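Local coordinates for protein sorbitol dehydrogenase (Gluconobacter oxydans, PDB 5ITG) that probably oxidises D-sorbitol to L-sorbose, passing hydride to a nicotinamide cofactor, most likely NADP, at residues Val29-Gly34 and Gly166-Ala171; Pro308-Gly313 and Leu410-Gly415; Arg391-Lys396 and Asp453-Leu458; Gln282-Gly285 and Asp289-Tyr292. All coordinates share one frame; numbering follows the deposited sequence.

Contact 1 of 4, residues Val29-Gly34 and Gly166-Ala171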
loop_
_atom_site.group_PDB
_atom_site.type_symbol
_atom_site.label_atom_id
_atom_site.label_comp_id
_atom_site.label_asym_id
_atom_site.label_seq_id
_atom_site.Cartn_x
_atom_site.Cartn_y
_atom_site.Cartn_z
ATOM N N VAL A 29 -18.654 0.812 -7.081
ATOM C CA VAL A 29 -18.951 -0.242 -6.118
ATOM C C VAL A 29 -17.576 -0.672 -5.626
ATOM O O VAL A 29 -16.692 -0.966 -6.434
ATOM C CB VAL A 29 -19.661 -1.446 -6.761
ATOM C CG1 VAL A 29 -19.597 -2.650 -5.818
ATOM C CG2 VAL A 29 -21.107 -1.095 -7.048
ATOM N N HIS A 30 -17.387 -0.694 -4.311
ATOM C CA HIS A 30 -16.096 -1.076 -3.741
ATOM C C HIS A 30 -16.152 -2.339 -2.897
ATOM O O HIS A 30 -16.961 -2.441 -1.977
ATOM C CB HIS A 30 -15.544 0.049 -2.866
ATOM C CG HIS A 30 -14.197 -0.249 -2.290
ATOM N ND1 HIS A 30 -13.033 -0.115 -3.016
ATOM C CD2 HIS A 30 -13.832 -0.731 -1.079
ATOM C CE1 HIS A 30 -12.009 -0.503 -2.277
ATOM N NE2 HIS A 30 -12.467 -0.883 -1.098
ATOM N N PHE A 31 -15.268 -3.284 -3.202
ATOM C CA PHE A 31 -15.177 -4.541 -2.465
ATOM C C PHE A 31 -14.066 -4.447 -1.419
ATOM O O PHE A 31 -12.925 -4.138 -1.746
ATOM C CB PHE A 31 -14.872 -5.695 -3.423
ATOM C CG PHE A 31 -16.080 -6.218 -4.157
ATOM C CD1 PHE A 31 -16.957 -7.101 -3.532
ATOM C CD2 PHE A 31 -16.342 -5.828 -5.467
ATOM C CE1 PHE A 31 -18.081 -7.593 -4.202
ATOM C CE2 PHE A 31 -17.466 -6.314 -6.148
ATOM C CZ PHE A 31 -18.337 -7.200 -5.511
ATOM N N GLY A 32 -14.405 -4.728 -0.163
ATOM C CA GLY A 32 -13.422 -4.668 0.902
ATOM C C GLY A 32 -13.326 -3.275 1.499
ATOM O O GLY A 32 -12.403 -2.520 1.189
ATOM N N VAL A 33 -14.284 -2.934 2.361
ATOM C CA VAL A 33 -14.311 -1.618 2.989
ATOM C C VAL A 33 -13.425 -1.560 4.230
ATOM O O VAL A 33 -13.911 -1.627 5.362
ATOM C CB VAL A 33 -15.756 -1.218 3.363
ATOM C CG1 VAL A 33 -15.782 0.158 4.019
ATOM C CG2 VAL A 33 -16.611 -1.206 2.117
ATOM N N GLY A 34 -12.121 -1.435 4.001
ATOM C CA GLY A 34 -11.169 -1.359 5.092
ATOM C C GLY A 34 -10.700 0.066 5.307
ATOM O O GLY A 34 -11.098 0.982 4.577
ATOM N N GLY A 166 -16.479 -14.128 -8.788
ATOM C CA GLY A 166 -17.797 -14.545 -9.229
ATOM C C GLY A 166 -18.762 -13.387 -9.421
ATOM O O GLY A 166 -19.489 -13.344 -10.413
ATOM N N TYR A 167 -18.774 -12.453 -8.473
ATOM C CA TYR A 167 -19.660 -11.293 -8.542
ATOM C C TYR A 167 -19.348 -10.402 -9.737
ATOM O O TYR A 167 -20.240 -10.021 -10.495
ATOM C CB TYR A 167 -19.539 -10.457 -7.266
ATOM C CG TYR A 167 -20.415 -10.913 -6.119
ATOM C CD1 TYR A 167 -21.789 -10.663 -6.123
ATOM C CD2 TYR A 167 -19.871 -11.583 -5.024
ATOM C CE1 TYR A 167 -22.603 -11.069 -5.059
ATOM C CE2 TYR A 167 -20.677 -11.996 -3.954
ATOM C CZ TYR A 167 -22.039 -11.734 -3.982
ATOM O OH TYR A 167 -22.838 -12.140 -2.936
ATOM N N VAL A 168 -18.072 -10.067 -9.891
ATOM C CA VAL A 168 -17.630 -9.195 -10.972
ATOM C C VAL A 168 -17.858 -9.793 -12.352
ATOM O O VAL A 168 -18.428 -9.143 -13.224
ATOM C CB VAL A 168 -16.132 -8.830 -10.798
ATOM C CG1 VAL A 168 -15.597 -8.157 -12.053
ATOM C CG2 VAL A 168 -15.976 -7.893 -9.601
ATOM N N VAL A 169 -17.415 -11.027 -12.555
ATOM C CA VAL A 169 -17.592 -11.666 -13.849
ATOM C C VAL A 169 -19.069 -11.915 -14.175
ATOM O O VAL A 169 -19.491 -11.706 -15.311
ATOM C CB VAL A 169 -16.776 -12.973 -13.924
ATOM C CG1 VAL A 169 -17.147 -13.767 -15.168
ATOM C CG2 VAL A 169 -15.279 -12.628 -13.957
ATOM N N GLU A 170 -19.861 -12.343 -13.192
ATOM C CA GLU A 170 -21.286 -12.565 -13.442
ATOM C C GLU A 170 -21.948 -11.227 -13.774
ATOM O O GLU A 170 -22.812 -11.149 -14.649
ATOM C CB GLU A 170 -21.960 -13.203 -12.220
ATOM C CG GLU A 170 -23.480 -13.317 -12.315
ATOM C CD GLU A 170 -23.969 -14.246 -13.430
ATOM O OE1 GLU A 170 -23.144 -14.834 -14.165
ATOM O OE2 GLU A 170 -25.201 -14.386 -13.569
ATOM N N ALA A 171 -21.542 -10.164 -13.080
ATOM C CA ALA A 171 -22.114 -8.848 -13.349
ATOM C C ALA A 171 -21.775 -8.419 -14.780
ATOM O O ALA A 171 -22.624 -7.891 -15.506
ATOM C CB ALA A 171 -21.578 -7.822 -12.347
#
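Phe31 sets the outer corner of its ring, CZ and CE2, against CB of Tyr167 and a methyl of Val168 on helix 164-177. Its CZ atom lies 3.9 Å from CB of Tyr167, and the adjacent CE2 meets the CG2 methyl of Val168 at 4.1 Å. With CG anti to the carbonyl carbon (chi1 -81°), the phenyl group extends from strand 26-31 toward the helix, spanning a backbone separation that is still 10.0 Å between CA of Phe31 and CA of Val168. A large, flat apolar residue suits this distance, and a beta-branched valine offers a methyl close to its own helix. The Tyr167 side chain crosses that of Phe31 at about a right angle and continues toward Pro111 and Val114 of helix 111-119, while Val168 also touches Phe202 of helix 194-209. All three touching residues are buried.

The packing ends where the strand does. Gly32 and Gly34 lie in the partly exposed loop that follows and take no part in the packing. Gly32 has phi 88°, and a side chain there would collide with the preceding carbonyl oxygen; Gly34 is the N-cap of the next helix. His30 NE2 makes a weak hydrogen bond to Gly32 O and also bonds Thr129 OG1, and its ND1 hydrogen-bonds Ser127 OG of strand 125-128.

A helix laid by its apolar side against parallel strands of the sheet, with a glycine-rich turn leading from a strand into a helix, is the hallmark of the Rossmann fold, and the turn is consistent with the dinucleotide-binding loop of this family.

Contact 2 of 4, residues Pro308-Gly313 and Leu410-Gly415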
loop_
_atom_site.group_PDB
_atom_site.type_symbol
_atom_site.label_atom_id
_atom_site.label_comp_id
_atom_site.label_asym_id
_atom_site.label_seq_id
_atom_site.Cartn_x
_atom_site.Cartn_y
_atom_site.Cartn_z
ATOM N N PRO A 308 20.904 0.499 10.129
ATOM C CA PRO A 308 21.895 1.016 11.076
ATOM C C PRO A 308 21.236 1.542 12.358
ATOM O O PRO A 308 21.856 1.551 13.429
ATOM C CB PRO A 308 22.615 2.104 10.272
ATOM C CG PRO A 308 21.582 2.561 9.295
ATOM C CD PRO A 308 20.911 1.279 8.877
ATOM N N GLY A 309 19.979 1.966 12.248
ATOM C CA GLY A 309 19.259 2.464 13.409
ATOM C C GLY A 309 19.079 1.397 14.488
ATOM O O GLY A 309 19.115 1.695 15.688
ATOM N N ILE A 310 18.876 0.154 14.058
ATOM C CA ILE A 310 18.706 -0.966 14.979
ATOM C C ILE A 310 20.035 -1.206 15.708
ATOM O O ILE A 310 20.056 -1.515 16.903
ATOM C CB ILE A 310 18.279 -2.258 14.222
ATOM C CG1 ILE A 310 16.874 -2.080 13.641
ATOM C CG2 ILE A 310 18.315 -3.463 15.170
ATOM C CD1 ILE A 310 16.432 -3.205 12.700
ATOM N N LEU A 311 21.148 -1.053 14.993
ATOM C CA LEU A 311 22.460 -1.237 15.607
ATOM C C LEU A 311 22.709 -0.152 16.661
ATOM O O LEU A 311 23.317 -0.415 17.696
ATOM C CB LEU A 311 23.566 -1.194 14.544
ATOM C CG LEU A 311 23.683 -2.440 13.662
ATOM C CD1 LEU A 311 24.630 -2.189 12.494
ATOM C CD2 LEU A 311 24.166 -3.602 14.516
ATOM N N VAL A 312 22.249 1.066 16.393
ATOM C CA VAL A 312 22.419 2.157 17.350
ATOM C C VAL A 312 21.532 1.886 18.562
ATOM O O VAL A 312 21.849 2.291 19.676
ATOM C CB VAL A 312 22.038 3.527 16.737
ATOM C CG1 VAL A 312 22.072 4.613 17.814
ATOM C CG2 VAL A 312 23.000 3.883 15.627
ATOM N N GLY A 313 20.423 1.188 18.347
ATOM C CA GLY A 313 19.544 0.877 19.459
ATOM C C GLY A 313 18.222 1.609 19.431
ATOM O O GLY A 313 17.548 1.726 20.455
ATOM N N LEU A 410 24.246 -6.559 7.309
ATOM C CA LEU A 410 24.961 -7.749 7.764
ATOM C C LEU A 410 25.292 -7.719 9.254
ATOM O O LEU A 410 25.199 -8.741 9.936
ATOM C CB LEU A 410 26.239 -7.948 6.942
ATOM C CG LEU A 410 25.933 -8.320 5.486
ATOM C CD1 LEU A 410 27.224 -8.506 4.699
ATOM C CD2 LEU A 410 25.090 -9.595 5.470
ATOM N N GLU A 411 25.681 -6.556 9.762
ATOM C CA GLU A 411 25.985 -6.443 11.180
ATOM C C GLU A 411 24.697 -6.489 12.010
ATOM O O GLU A 411 24.675 -7.057 13.102
ATOM C CB GLU A 411 26.773 -5.160 11.450
ATOM C CG GLU A 411 28.216 -5.241 10.960
ATOM C CD GLU A 411 28.998 -6.357 11.650
ATOM O OE1 GLU A 411 29.088 -6.329 12.896
ATOM O OE2 GLU A 411 29.523 -7.257 10.952
HETATM N N MSE A 412 23.618 -5.913 11.481
HETATM C CA MSE A 412 22.332 -5.907 12.181
HETATM C C MSE A 412 21.862 -7.347 12.395
HETATM O O MSE A 412 21.290 -7.692 13.431
HETATM C CB MSE A 412 21.289 -5.127 11.363
HETATM C CG MSE A 412 19.888 -5.071 11.973
HETATM SE SE MSE A 412 18.785 -6.645 11.615
HETATM C CE MSE A 412 18.667 -6.515 9.666
ATOM N N LEU A 413 22.127 -8.192 11.406
ATOM C CA LEU A 413 21.731 -9.598 11.464
ATOM C C LEU A 413 22.293 -10.355 12.674
ATOM O O LEU A 413 21.698 -11.338 13.125
ATOM C CB LEU A 413 22.160 -10.300 10.169
ATOM C CG LEU A 413 21.124 -10.665 9.097
ATOM C CD1 LEU A 413 20.010 -9.649 9.030
ATOM C CD2 LEU A 413 21.838 -10.798 7.756
ATOM N N ARG A 414 23.425 -9.899 13.203
ATOM C CA ARG A 414 24.048 -10.567 14.344
ATOM C C ARG A 414 23.213 -10.527 15.625
ATOM O O ARG A 414 23.455 -11.301 16.555
ATOM C CB ARG A 414 25.451 -10.002 14.577
ATOM C CG ARG A 414 26.398 -10.318 13.417
ATOM C CD ARG A 414 27.769 -9.670 13.554
ATOM N NE ARG A 414 28.743 -10.535 14.217
ATOM C CZ ARG A 414 28.982 -10.540 15.523
ATOM N NH1 ARG A 414 28.320 -9.717 16.324
ATOM N NH2 ARG A 414 29.882 -11.372 16.028
ATOM N N GLY A 415 22.235 -9.626 15.678
ATOM C CA GLY A 415 21.349 -9.573 16.827
ATOM C C GLY A 415 21.699 -8.795 18.081
ATOM O O GLY A 415 21.163 -9.088 19.154
#
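Leu311 brings both its methyls onto the backbone of helix 400-412. CD2 sits 3.8 Å from CA of Met412 and equally near Glu411 O, while CD1 rests 3.8 Å from CB of Glu411. Beside it, Ile310 presents CG2 to CG of Met412, a selenomethionine, at 3.9 Å. That CG is anti to the backbone N (chi1 179°), which sets it against the isoleucine before the chain bends at chi2 and carries selenium away. The CA atoms of Leu311 and Met412 are 5.8 Å apart, and the leucine fits because its forked end lies along the Glu411-Met412 backbone. Cutting this leucine back to an alanine removes the whole fork and would probably leave a gap over that backbone.

Farther out, Glu411 turns its carboxylate away to salt bridges with Arg471 and Arg475, so its aliphatic base serves the packing and its charge is paired. Helix 288-312 stops just after the contact in a Schellman motif, whose C-prime residue is Gly313, with phi 110°. Around the pair, Ile310 also leans on Leu371 and Ala374 of helix 370-374, and helix 461-477 covers Glu411 through Ile474, placing the contact within the helical C-terminal domain.

Contact 3 of 4, residues Arg391-Lys396 and Asp453-Leu458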
loop_
_atom_site.group_PDB
_atom_site.type_symbol
_atom_site.label_atom_id
_atom_site.label_comp_id
_atom_site.label_asym_id
_atom_site.label_seq_id
_atom_site.Cartn_x
_atom_site.Cartn_y
_atom_site.Cartn_z
ATOM N N ARG A 391 23.444 -0.100 -10.944
ATOM C CA ARG A 391 23.834 1.138 -11.620
ATOM C C ARG A 391 25.175 1.679 -11.148
ATOM O O ARG A 391 25.998 2.099 -11.961
ATOM C CB ARG A 391 22.756 2.217 -11.434
ATOM C CG ARG A 391 21.517 1.971 -12.257
ATOM C CD ARG A 391 21.823 2.074 -13.745
ATOM N NE ARG A 391 21.730 3.445 -14.234
ATOM C CZ ARG A 391 20.604 4.153 -14.243
ATOM N NH1 ARG A 391 19.477 3.613 -13.783
ATOM N NH2 ARG A 391 20.599 5.390 -14.723
ATOM N N ALA A 392 25.398 1.666 -9.835
ATOM C CA ALA A 392 26.650 2.163 -9.272
ATOM C C ALA A 392 27.822 1.350 -9.792
ATOM O O ALA A 392 28.862 1.906 -10.133
ATOM C CB ALA A 392 26.613 2.098 -7.754
ATOM N N ILE A 393 27.652 0.031 -9.849
ATOM C CA ILE A 393 28.709 -0.856 -10.347
ATOM C C ILE A 393 28.891 -0.705 -11.855
ATOM O O ILE A 393 30.011 -0.618 -12.346
ATOM C CB ILE A 393 28.388 -2.345 -10.064
ATOM C CG1 ILE A 393 28.319 -2.595 -8.556
ATOM C CG2 ILE A 393 29.439 -3.233 -10.728
ATOM C CD1 ILE A 393 28.029 -4.043 -8.186
ATOM N N GLU A 394 27.778 -0.682 -12.582
ATOM C CA GLU A 394 27.811 -0.557 -14.036
ATOM C C GLU A 394 28.416 0.766 -14.500
ATOM O O GLU A 394 29.238 0.792 -15.418
ATOM C CB GLU A 394 26.399 -0.696 -14.611
ATOM C CG GLU A 394 25.754 -2.060 -14.385
ATOM C CD GLU A 394 24.263 -2.062 -14.692
ATOM O OE1 GLU A 394 23.669 -0.960 -14.775
ATOM O OE2 GLU A 394 23.683 -3.164 -14.830
ATOM N N ASP A 395 28.014 1.862 -13.866
ATOM C CA ASP A 395 28.524 3.177 -14.248
ATOM C C ASP A 395 29.786 3.586 -13.502
ATOM O O ASP A 395 30.247 4.720 -13.630
ATOM C CB ASP A 395 27.443 4.242 -14.051
ATOM C CG ASP A 395 26.199 3.956 -14.861
ATOM O OD1 ASP A 395 26.332 3.397 -15.972
ATOM O OD2 ASP A 395 25.091 4.298 -14.392
ATOM N N LYS A 396 30.336 2.666 -12.721
ATOM C CA LYS A 396 31.559 2.922 -11.967
ATOM C C LYS A 396 31.461 4.158 -11.078
ATOM O O LYS A 396 32.312 5.050 -11.130
ATOM C CB LYS A 396 32.733 3.053 -12.945
ATOM C CG LYS A 396 32.888 1.818 -13.843
ATOM C CD LYS A 396 33.865 2.029 -14.995
ATOM C CE LYS A 396 34.008 0.749 -15.819
ATOM N NZ LYS A 396 34.860 0.916 -17.034
ATOM N N ASP A 453 21.949 -11.377 -4.235
ATOM C CA ASP A 453 21.955 -12.100 -5.508
ATOM C C ASP A 453 21.581 -11.267 -6.734
ATOM O O ASP A 453 21.987 -11.593 -7.851
ATOM C CB ASP A 453 21.017 -13.312 -5.443
ATOM C CG ASP A 453 21.580 -14.453 -4.607
ATOM O OD1 ASP A 453 22.746 -14.368 -4.190
ATOM O OD2 ASP A 453 20.848 -15.438 -4.373
ATOM N N GLY A 454 20.804 -10.207 -6.527
ATOM C CA GLY A 454 20.371 -9.367 -7.631
ATOM C C GLY A 454 21.470 -8.704 -8.447
ATOM O O GLY A 454 21.239 -8.309 -9.594
ATOM N N TRP A 455 22.657 -8.564 -7.865
ATOM C CA TRP A 455 23.764 -7.939 -8.580
ATOM C C TRP A 455 25.014 -8.809 -8.621
ATOM O O TRP A 455 26.065 -8.379 -9.098
ATOM C CB TRP A 455 24.097 -6.578 -7.961
ATOM C CG TRP A 455 24.438 -6.605 -6.495
ATOM C CD1 TRP A 455 25.643 -6.919 -5.932
ATOM C CD2 TRP A 455 23.568 -6.255 -5.415
ATOM N NE1 TRP A 455 25.581 -6.777 -4.562
ATOM C CE2 TRP A 455 24.316 -6.370 -4.219
ATOM C CE3 TRP A 455 22.228 -5.851 -5.338
ATOM C CZ2 TRP A 455 23.766 -6.093 -2.962
ATOM C CZ3 TRP A 455 21.679 -5.578 -4.081
ATOM C CH2 TRP A 455 22.455 -5.700 -2.912
ATOM N N ARG A 456 24.876 -10.047 -8.159
ATOM C CA ARG A 456 25.997 -10.979 -8.102
ATOM C C ARG A 456 26.628 -11.310 -9.459
ATOM O O ARG A 456 27.788 -11.711 -9.517
ATOM C CB ARG A 456 25.557 -12.263 -7.392
ATOM C CG ARG A 456 26.697 -13.024 -6.739
ATOM C CD ARG A 456 26.200 -14.263 -6.012
ATOM N NE ARG A 456 25.419 -13.960 -4.813
ATOM C CZ ARG A 456 25.921 -13.430 -3.698
ATOM N NH1 ARG A 456 27.209 -13.133 -3.618
ATOM N NH2 ARG A 456 25.134 -13.217 -2.652
ATOM N N ASP A 457 25.884 -11.131 -10.549
ATOM C CA ASP A 457 26.422 -11.428 -11.876
ATOM C C ASP A 457 27.490 -10.422 -12.305
ATOM O O ASP A 457 28.342 -10.720 -13.145
ATOM C CB ASP A 457 25.297 -11.478 -12.916
ATOM C CG ASP A 457 24.435 -10.230 -12.912
ATOM O OD1 ASP A 457 23.804 -9.945 -11.873
ATOM O OD2 ASP A 457 24.387 -9.540 -13.951
ATOM N N LEU A 458 27.444 -9.231 -11.718
ATOM C CA LEU A 458 28.408 -8.181 -12.022
ATOM C C LEU A 458 29.693 -8.401 -11.223
ATOM O O LEU A 458 29.768 -9.294 -10.380
ATOM C CB LEU A 458 27.815 -6.818 -11.657
ATOM C CG LEU A 458 26.504 -6.463 -12.362
ATOM C CD1 LEU A 458 25.909 -5.209 -11.739
ATOM C CD2 LEU A 458 26.766 -6.265 -13.850
#
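Ile393 and Glu394 lie in the last turn of helix 377-394, which ends in a Schellman motif with Lys396 as its C-prime residue, and they receive Leu458 from the loop joining helices 432-439 and 461-477 of the C-terminal domain. Ile393 puts CG2 4.0 Å from CB of Leu458, and the CD1 methyl of the leucine settles between CB of Ile393 and CG of Glu394, 4.1 Å from the latter. With CG1 of Ile393 anti to the carbonyl carbon (chi1 -63°), that arm carries CD1 to within 4.4 Å of Trp455 CD1, a looser approach, while CG2 stays on Leu458. The beta-branched isoleucine thus serves two residues of the loop at once. Glu394 suits the exposed border: its CG methylene lies against the leucine, and its carboxylate has a long, weak ion pair with Arg390.

The type I turn from Trp455 to Leu458 brings both apolar residues to the same helix. Trp455 is buried more deeply, against Val381 and Val389, and Arg390 ties the loop down by a salt bridge to Asp457. Within the loop, Arg456 grips Asp453 side-on through two nitrogens, NE at 2.8 Å from OD1 and NH2 at 3.1 Å from that same oxygen, reaching it from opposite faces of the carboxylate plane.

Contact 4 of 4, residues Gln282-Gly285 and Asp289-Tyr292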
loop_
_atom_site.group_PDB
_atom_site.type_symbol
_atom_site.label_atom_id
_atom_site.label_comp_id
_atom_site.label_asym_id
_atom_site.label_seq_id
_atom_site.Cartn_x
_atom_site.Cartn_y
_atom_site.Cartn_z
ATOM N N GLN A 282 -2.710 11.721 -9.756
ATOM C CA GLN A 282 -1.805 11.904 -10.882
ATOM C C GLN A 282 -2.090 10.866 -11.952
ATOM O O GLN A 282 -1.789 9.686 -11.788
ATOM C CB GLN A 282 -0.354 11.816 -10.383
ATOM C CG GLN A 282 0.010 12.965 -9.421
ATOM C CD GLN A 282 1.227 12.684 -8.531
ATOM O OE1 GLN A 282 1.221 11.751 -7.724
ATOM N NE2 GLN A 282 2.266 13.510 -8.663
HETATM N N MSE A 283 -2.698 11.315 -13.046
HETATM C CA MSE A 283 -3.040 10.425 -14.145
HETATM C C MSE A 283 -1.826 10.232 -15.043
HETATM O O MSE A 283 -1.149 11.197 -15.393
HETATM C CB MSE A 283 -4.213 11.013 -14.938
HETATM C CG MSE A 283 -5.516 10.218 -14.822
HETATM SE SE MSE A 283 -6.185 9.975 -13.019
HETATM C CE MSE A 283 -7.550 11.351 -13.013
ATOM N N VAL A 284 -1.546 8.984 -15.411
ATOM C CA VAL A 284 -0.394 8.678 -16.255
ATOM C C VAL A 284 -0.710 7.619 -17.297
ATOM O O VAL A 284 -1.751 6.977 -17.247
ATOM C CB VAL A 284 0.782 8.133 -15.422
ATOM C CG1 VAL A 284 1.202 9.153 -14.376
ATOM C CG2 VAL A 284 0.370 6.816 -14.750
ATOM N N GLY A 285 0.219 7.428 -18.226
ATOM C CA GLY A 285 0.052 6.413 -19.250
ATOM C C GLY A 285 0.599 5.077 -18.770
ATOM O O GLY A 285 0.067 4.015 -19.106
ATOM N N ASP A 289 7.279 3.912 -13.874
ATOM C CA ASP A 289 8.267 4.850 -13.350
ATOM C C ASP A 289 7.943 5.295 -11.921
ATOM O O ASP A 289 8.834 5.329 -11.069
ATOM C CB ASP A 289 8.407 6.059 -14.276
ATOM C CG ASP A 289 9.025 5.691 -15.616
ATOM O OD1 ASP A 289 9.584 4.578 -15.734
ATOM O OD2 ASP A 289 8.963 6.515 -16.549
ATOM N N TRP A 290 6.682 5.606 -11.639
ATOM C CA TRP A 290 6.317 6.023 -10.283
ATOM C C TRP A 290 6.491 4.906 -9.247
ATOM O O TRP A 290 6.878 5.167 -8.106
ATOM C CB TRP A 290 4.884 6.566 -10.253
ATOM C CG TRP A 290 4.837 8.060 -10.293
ATOM C CD1 TRP A 290 4.326 8.845 -11.290
ATOM C CD2 TRP A 290 5.310 8.956 -9.279
ATOM N NE1 TRP A 290 4.450 10.174 -10.956
ATOM C CE2 TRP A 290 5.051 10.270 -9.728
ATOM C CE3 TRP A 290 5.926 8.775 -8.033
ATOM C CZ2 TRP A 290 5.386 11.400 -8.972
ATOM C CZ3 TRP A 290 6.263 9.905 -7.280
ATOM C CH2 TRP A 290 5.990 11.196 -7.754
ATOM N N GLU A 291 6.218 3.667 -9.640
ATOM C CA GLU A 291 6.391 2.534 -8.721
ATOM C C GLU A 291 7.850 2.434 -8.286
ATOM O O GLU A 291 8.142 2.151 -7.116
ATOM C CB GLU A 291 5.997 1.201 -9.382
ATOM C CG GLU A 291 4.516 1.040 -9.699
ATOM C CD GLU A 291 4.132 -0.414 -9.980
ATOM O OE1 GLU A 291 4.902 -1.114 -10.674
ATOM O OE2 GLU A 291 3.058 -0.852 -9.514
ATOM N N TYR A 292 8.770 2.657 -9.228
ATOM C CA TYR A 292 10.180 2.573 -8.906
ATOM C C TYR A 292 10.692 3.739 -8.081
ATOM O O TYR A 292 11.657 3.583 -7.346
ATOM C CB TYR A 292 11.017 2.359 -10.176
ATOM C CG TYR A 292 10.956 0.901 -10.596
ATOM C CD1 TYR A 292 11.326 -0.105 -9.702
ATOM C CD2 TYR A 292 10.443 0.522 -11.837
ATOM C CE1 TYR A 292 11.177 -1.456 -10.021
ATOM C CE2 TYR A 292 10.287 -0.836 -12.171
ATOM C CZ TYR A 292 10.654 -1.816 -11.247
ATOM O OH TYR A 292 10.468 -3.150 -11.535
#
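Trp290 lies under the side-chain amide of Gln282, whose OE1 sits 4.3 Å above one face of the indole ring plane, offset toward the rim. The pair joins the edge strand 282-284 of a three-stranded mixed sheet to the first turn of helix 288-312, a tight strand-to-helix connection at the start of the long helix that leads into the C-terminal helices. The closest atoms are Gln282 NE2 and Trp290 CZ2, 3.8 Å apart. The amide does not lie flat on the indole: the two planes are 51° apart, and the side chains as a whole cross at about a right angle. An extended chain beyond CG takes the glutamine amide out to the ring, and a long polar residue suits this border because its OE1 accepts a hydrogen bond from Gln262 NE2, which probably limits the rotation of the amide.

Gln282 and Val284, two apart on the strand, both direct their side chains at the helix, whereas the selenomethionine Met283 between them faces the other way, onto Leu265 and Arg273. Trp290 is buried, and its indole reaches across much of the 9.4 Å between its CA and CA of Val284, a span that a small residue could not bridge. Val264 on the neighbouring strand 263-266 touches Gln282, Val284 and Trp290 alike, and Pro345 packs against the indole too. Next along the helix, Glu291 takes a different direction, its OE2 accepting from His193 N. The valine completes the contact more loosely: its CG1 methyl approaches the five-membered part of the indole, 4.4 Å from Trp290 CD1.

From the N terminus, contact 1 comes first, closing a loop of 131 residues within the Rossmann domain by tying strand 26-31 to helix 164-177. Contact 4 then makes a short closure, three residues long, where the small sheet ends and helix 288-312 begins. That same helix carries the first half of contact 2 at its other end, so it runs from the sheet into the C-terminal helices. Contacts 2 and 3 cross: 391-396 lies between the halves of contact 2, and 453-458 follows both, which interlaces helices 288-312, 377-394 and 400-412 with the later loop. Contacts 1 and 2 lie on opposite sides of the chain's centre, their own centres about 44 Å apart.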